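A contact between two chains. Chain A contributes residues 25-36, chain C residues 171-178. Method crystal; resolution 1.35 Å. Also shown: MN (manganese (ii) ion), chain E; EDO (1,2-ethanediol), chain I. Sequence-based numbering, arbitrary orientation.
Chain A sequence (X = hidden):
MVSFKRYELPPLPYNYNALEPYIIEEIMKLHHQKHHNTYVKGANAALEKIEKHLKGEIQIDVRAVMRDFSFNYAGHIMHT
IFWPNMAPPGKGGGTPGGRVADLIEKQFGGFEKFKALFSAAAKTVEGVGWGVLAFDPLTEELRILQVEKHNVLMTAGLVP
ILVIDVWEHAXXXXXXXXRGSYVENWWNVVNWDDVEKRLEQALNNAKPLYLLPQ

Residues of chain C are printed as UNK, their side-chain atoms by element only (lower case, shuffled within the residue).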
# COMPACT_ATOMS: atom_id res chain seq x y z
N GLU A 25 8.15 -12.97 28.65
CA GLU A 25 8.32 -11.68 29.30
C GLU A 25 9.10 -10.68 28.45
O GLU A 25 8.72 -9.51 28.37
CB GLU A 25 8.99 -11.84 30.67
CG GLU A 25 9.18 -10.55 31.45
CD GLU A 25 9.86 -10.76 32.79
OE1 GLU A 25 10.85 -11.52 32.84
OE2 GLU A 25 9.41 -10.16 33.79
N GLU A 26 10.19 -11.13 27.82
CA GLU A 26 11.04 -10.20 27.07
C GLU A 26 10.28 -9.56 25.92
O GLU A 26 10.45 -8.37 25.65
CB GLU A 26 12.32 -10.85 26.56
CG GLU A 26 13.30 -9.83 25.99
CD GLU A 26 14.54 -10.44 25.37
OE1 GLU A 26 15.40 -9.65 24.92
OE2 GLU A 26 14.67 -11.68 25.33
N ILE A 27 9.45 -10.35 25.25
CA ILE A 27 8.60 -9.81 24.18
C ILE A 27 7.62 -8.78 24.73
O ILE A 27 7.54 -7.67 24.22
CB ILE A 27 7.84 -10.91 23.42
CG1 ILE A 27 8.81 -11.74 22.57
CG2 ILE A 27 6.73 -10.30 22.55
CD1 ILE A 27 8.19 -12.96 21.93
N MET A 28 6.90 -9.14 25.78
CA MET A 28 5.91 -8.22 26.34
C MET A 28 6.54 -6.89 26.72
O MET A 28 5.97 -5.83 26.44
CB MET A 28 5.20 -8.84 27.54
CG MET A 28 4.39 -10.09 27.24
SD MET A 28 3.12 -9.87 25.98
CE MET A 28 2.06 -8.63 26.73
N LYS A 29 7.73 -6.94 27.33
CA LYS A 29 8.42 -5.73 27.76
C LYS A 29 8.87 -4.85 26.59
O LYS A 29 8.58 -3.66 26.56
CB LYS A 29 9.61 -6.08 28.67
CG LYS A 29 10.26 -4.87 29.32
CD LYS A 29 11.23 -5.29 30.42
CE LYS A 29 11.75 -4.08 31.19
NZ LYS A 29 10.68 -3.43 32.00
N LEU A 30 9.58 -5.43 25.63
CA LEU A 30 10.01 -4.68 24.45
C LEU A 30 8.81 -4.17 23.67
O LEU A 30 8.81 -3.04 23.17
CB LEU A 30 10.87 -5.55 23.53
CG LEU A 30 12.25 -5.97 24.03
CD1 LEU A 30 12.80 -7.07 23.16
CD2 LEU A 30 13.20 -4.78 24.05
N HIS A 31 7.78 -5.00 23.55
CA HIS A 31 6.63 -4.68 22.73
C HIS A 31 5.92 -3.44 23.26
O HIS A 31 5.51 -2.56 22.50
CB HIS A 31 5.67 -5.87 22.73
CG HIS A 31 4.73 -5.88 21.57
ND1 HIS A 31 3.87 -6.93 21.33
CD2 HIS A 31 4.53 -4.99 20.58
CE1 HIS A 31 3.16 -6.67 20.25
NE2 HIS A 31 3.55 -5.50 19.77
N HIS A 32 5.80 -3.38 24.58
CA HIS A 32 5.13 -2.29 25.26
C HIS A 32 6.02 -1.05 25.34
O HIS A 32 5.62 0.04 24.91
CB HIS A 32 4.72 -2.76 26.65
CG HIS A 32 3.97 -1.75 27.45
ND1 HIS A 32 4.40 -1.30 28.68
CD2 HIS A 32 2.80 -1.10 27.20
CE1 HIS A 32 3.53 -0.43 29.16
NE2 HIS A 32 2.56 -0.29 28.28
N GLN A 33 7.22 -1.24 25.89
CA GLN A 33 8.12 -0.12 26.20
C GLN A 33 8.79 0.49 24.98
O GLN A 33 9.10 1.68 24.98
CB GLN A 33 9.19 -0.55 27.21
CG GLN A 33 8.62 -0.95 28.56
CD GLN A 33 9.69 -1.20 29.62
OE1 GLN A 33 9.38 -1.26 30.81
NE2 GLN A 33 10.94 -1.36 29.19
N LYS A 34 9.04 -0.32 23.96
CA LYS A 34 9.72 0.17 22.77
C LYS A 34 8.73 0.43 21.64
O LYS A 34 8.57 1.57 21.21
CB LYS A 34 10.84 -0.79 22.34
CG LYS A 34 11.91 -1.03 23.41
CD LYS A 34 12.69 0.25 23.72
CE LYS A 34 13.92 -0.01 24.58
NZ LYS A 34 13.56 -0.22 26.01
N HIS A 35 8.03 -0.61 21.20
CA HIS A 35 7.18 -0.47 20.02
C HIS A 35 5.93 0.38 20.26
O HIS A 35 5.72 1.38 19.58
CB HIS A 35 6.83 -1.84 19.43
CG HIS A 35 8.03 -2.60 18.99
ND1 HIS A 35 8.72 -2.30 17.83
CD2 HIS A 35 8.71 -3.63 19.57
CE1 HIS A 35 9.75 -3.12 17.70
NE2 HIS A 35 9.76 -3.94 18.74
N HIS A 36 5.11 0.01 21.24
CA HIS A 36 3.90 0.78 21.47
C HIS A 36 4.25 2.23 21.81
O HIS A 36 3.67 3.17 21.27
CB HIS A 36 3.01 0.14 22.53
CG HIS A 36 1.65 0.76 22.64
ND1 HIS A 36 0.67 0.27 23.48
CD2 HIS A 36 1.10 1.83 22.01
CE1 HIS A 36 -0.41 1.02 23.38
NE2 HIS A 36 -0.18 1.98 22.49
N UNK C 171 17.16 -8.72 11.99
CA UNK C 171 17.95 -8.21 13.11
C UNK C 171 17.44 -8.52 14.51
O UNK C 171 18.20 -8.42 15.47
c UNK C 171 14.56 -4.32 12.89
c UNK C 171 16.32 -5.46 11.75
c UNK C 171 16.26 -5.46 14.15
c UNK C 171 15.09 -4.69 14.12
c UNK C 171 16.89 -5.86 12.96
o UNK C 171 13.41 -3.55 12.83
c UNK C 171 15.16 -4.70 11.71
c UNK C 171 18.16 -6.70 12.98
N UNK C 172 16.17 -8.91 14.64
CA UNK C 172 15.52 -8.89 15.95
C UNK C 172 16.17 -9.79 17.00
O UNK C 172 16.28 -9.40 18.17
c UNK C 172 12.01 -6.34 17.44
c UNK C 172 12.71 -7.10 16.52
c UNK C 172 12.34 -8.05 19.10
c UNK C 172 13.04 -8.80 18.17
o UNK C 172 11.14 -6.07 19.65
c UNK C 172 13.23 -8.35 16.86
c UNK C 172 11.83 -6.81 18.73
c UNK C 172 14.01 -9.17 15.86
N UNK C 173 16.62 -10.97 16.60
CA UNK C 173 17.23 -11.90 17.55
C UNK C 173 18.48 -11.33 18.22
O UNK C 173 18.78 -11.66 19.37
c UNK C 173 16.84 -15.41 15.86
c UNK C 173 17.53 -13.25 16.89
c UNK C 173 15.57 -14.54 17.84
c UNK C 173 16.35 -14.16 16.58
N UNK C 174 19.19 -10.47 17.50
CA UNK C 174 20.45 -9.90 17.97
C UNK C 174 20.26 -8.49 18.53
O UNK C 174 20.67 -8.21 19.66
o UNK C 174 23.55 -10.09 15.07
c UNK C 174 23.84 -9.48 16.10
c UNK C 174 21.48 -9.90 16.84
c UNK C 174 22.84 -9.35 17.23
n UNK C 174 25.01 -8.90 16.28
N UNK C 175 19.65 -7.63 17.73
CA UNK C 175 19.54 -6.21 18.06
C UNK C 175 18.22 -5.84 18.72
O UNK C 175 18.02 -4.69 19.12
c UNK C 175 21.45 -6.43 15.28
o UNK C 175 25.03 -5.83 14.78
c UNK C 175 23.46 -4.76 16.23
c UNK C 175 21.15 -5.48 16.25
c UNK C 175 22.17 -4.65 16.72
c UNK C 175 19.75 -5.36 16.80
c UNK C 175 23.74 -5.71 15.26
c UNK C 175 22.75 -6.55 14.78
N UNK C 176 17.32 -6.82 18.84
CA UNK C 176 15.98 -6.61 19.38
C UNK C 176 15.29 -5.49 18.59
O UNK C 176 15.33 -5.50 17.35
c UNK C 176 16.91 -7.32 21.70
c UNK C 176 16.42 -8.76 21.61
n UNK C 176 17.74 -9.76 23.51
c UNK C 176 16.02 -6.34 20.90
c UNK C 176 17.49 -9.76 22.04
N UNK C 177 14.67 -4.54 19.27
CA UNK C 177 14.02 -3.41 18.62
C UNK C 177 14.98 -2.40 17.98
O UNK C 177 14.55 -1.52 17.23
c UNK C 177 13.18 -2.65 19.64
o UNK C 177 14.60 -2.78 21.54
c UNK C 177 14.03 -2.06 20.73
n UNK C 177 14.15 -0.73 20.74
N UNK C 178 16.27 -2.51 18.29
CA UNK C 178 17.25 -1.49 17.91
C UNK C 178 17.72 -1.64 16.47
O UNK C 178 18.88 -2.01 16.20
c UNK C 178 18.43 -1.48 18.89
o UNK C 178 20.27 -0.12 19.55
c UNK C 178 19.33 -0.26 18.73
o UNK C 178 19.11 0.55 17.81
MN MN E . 3.12 -4.73 17.76
C1 EDO I . 11.00 0.75 18.77
O1 EDO I . 12.39 1.10 18.86
C2 EDO I . 10.46 1.17 17.41
O2 EDO I . 9.30 0.39 17.09
O HOH W 1 16.86 -12.66 24.04
O HOH W 2 2.53 -4.24 15.78

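Position 171 has eight side-chain atoms: one carbon, then a ring of six carbons bearing one oxygen. A phenol ring of this kind is tyrosine, C:Tyr171. It sits at the N-cap, right before a short helix. Its nearest approach is C:Tyr171 OH to A:His35 CE1, 6.1 Å, too far for a contact.

Position 172 has the same make-up: one carbon, a six-carbon ring and one oxygen on the ring. The oxygen lies 2.7 Å from A:His35 NE2 and 3.9 Å from A:Leu30 CB. This is again tyrosine, C:Tyr172. The CA-to-CB bond points sideways, but the long ring carries its hydroxyl to the helix of chain A. The 2.7 Å contact of C:Tyr172 OH with A:His35 NE2 is a hydrogen bond, and either atom could be the donor. The hydroxyl meets the histidine ring at its edge, near the plane. The two rings lie rim to rim, with centroids 5.7 Å apart and planes at 24°.

Position 173 has four carbons, forked at the second, and no polar atom. That is leucine, C:Leu173. It is out of reach of chain A.

Position 174 has three carbons, the third carrying one oxygen and one nitrogen. This is a carboxamide on a two-carbon stem, so the residue is glutamine, C:Gln174. Out of reach of chain A, its amide is hydrogen-bonded elsewhere in the structure.

Position 175 shows one carbon and a six-carbon ring with an oxygen. It is the third tyrosine, C:Tyr175. It is out of reach of chain A; its hydroxyl is hydrogen-bonded elsewhere in the structure. Its backbone opens a type II' beta turn.

Position 176 has four carbons in a row ending in nitrogen. The nitrogen lies 2.7 Å from A:Glu26 OE1. An unbranched chain with a terminal amine is lysine, C:Lys176. The short distance between C:Lys176 NZ and A:Glu26 OE1 marks a salt bridge with a hydrogen bond from the amine. Water 1 also links the pair: it donates to A:Glu26 OE2 and accepts from C:Lys176 NZ. The positive phi here marks the exit from the helix.

Position 177 has two carbons, the second carrying one oxygen and one nitrogen. The oxygen is 3.5 Å from A:Leu30 CD2, and the nitrogen is 3.5 Å from A:Lys34 CD. The short carboxamide is asparagine, C:Asn177. Its ND2 donates to O1 of the ethanediol at 3.2 Å.

Position 178 has two carbons, the second carrying two oxygens. A carboxylate on one carbon is aspartate, C:Asp178. Out of reach of chain A, it caps a backbone nitrogen just past the stretch.

The contact joins one helix of chain A to the first residue of a short helix of chain C and to two residues of the following turn. A:Leu30 packs against C:Tyr172, C:Lys176 and C:Asn177. Polar links lie at A:Glu26 and A:His35. The ethanediol, probably from the crystallisation liquor, adds a bridge: its O2 is 2.8 Å from A:His35 ND1.

Chain C (171-178) YYLQYKND
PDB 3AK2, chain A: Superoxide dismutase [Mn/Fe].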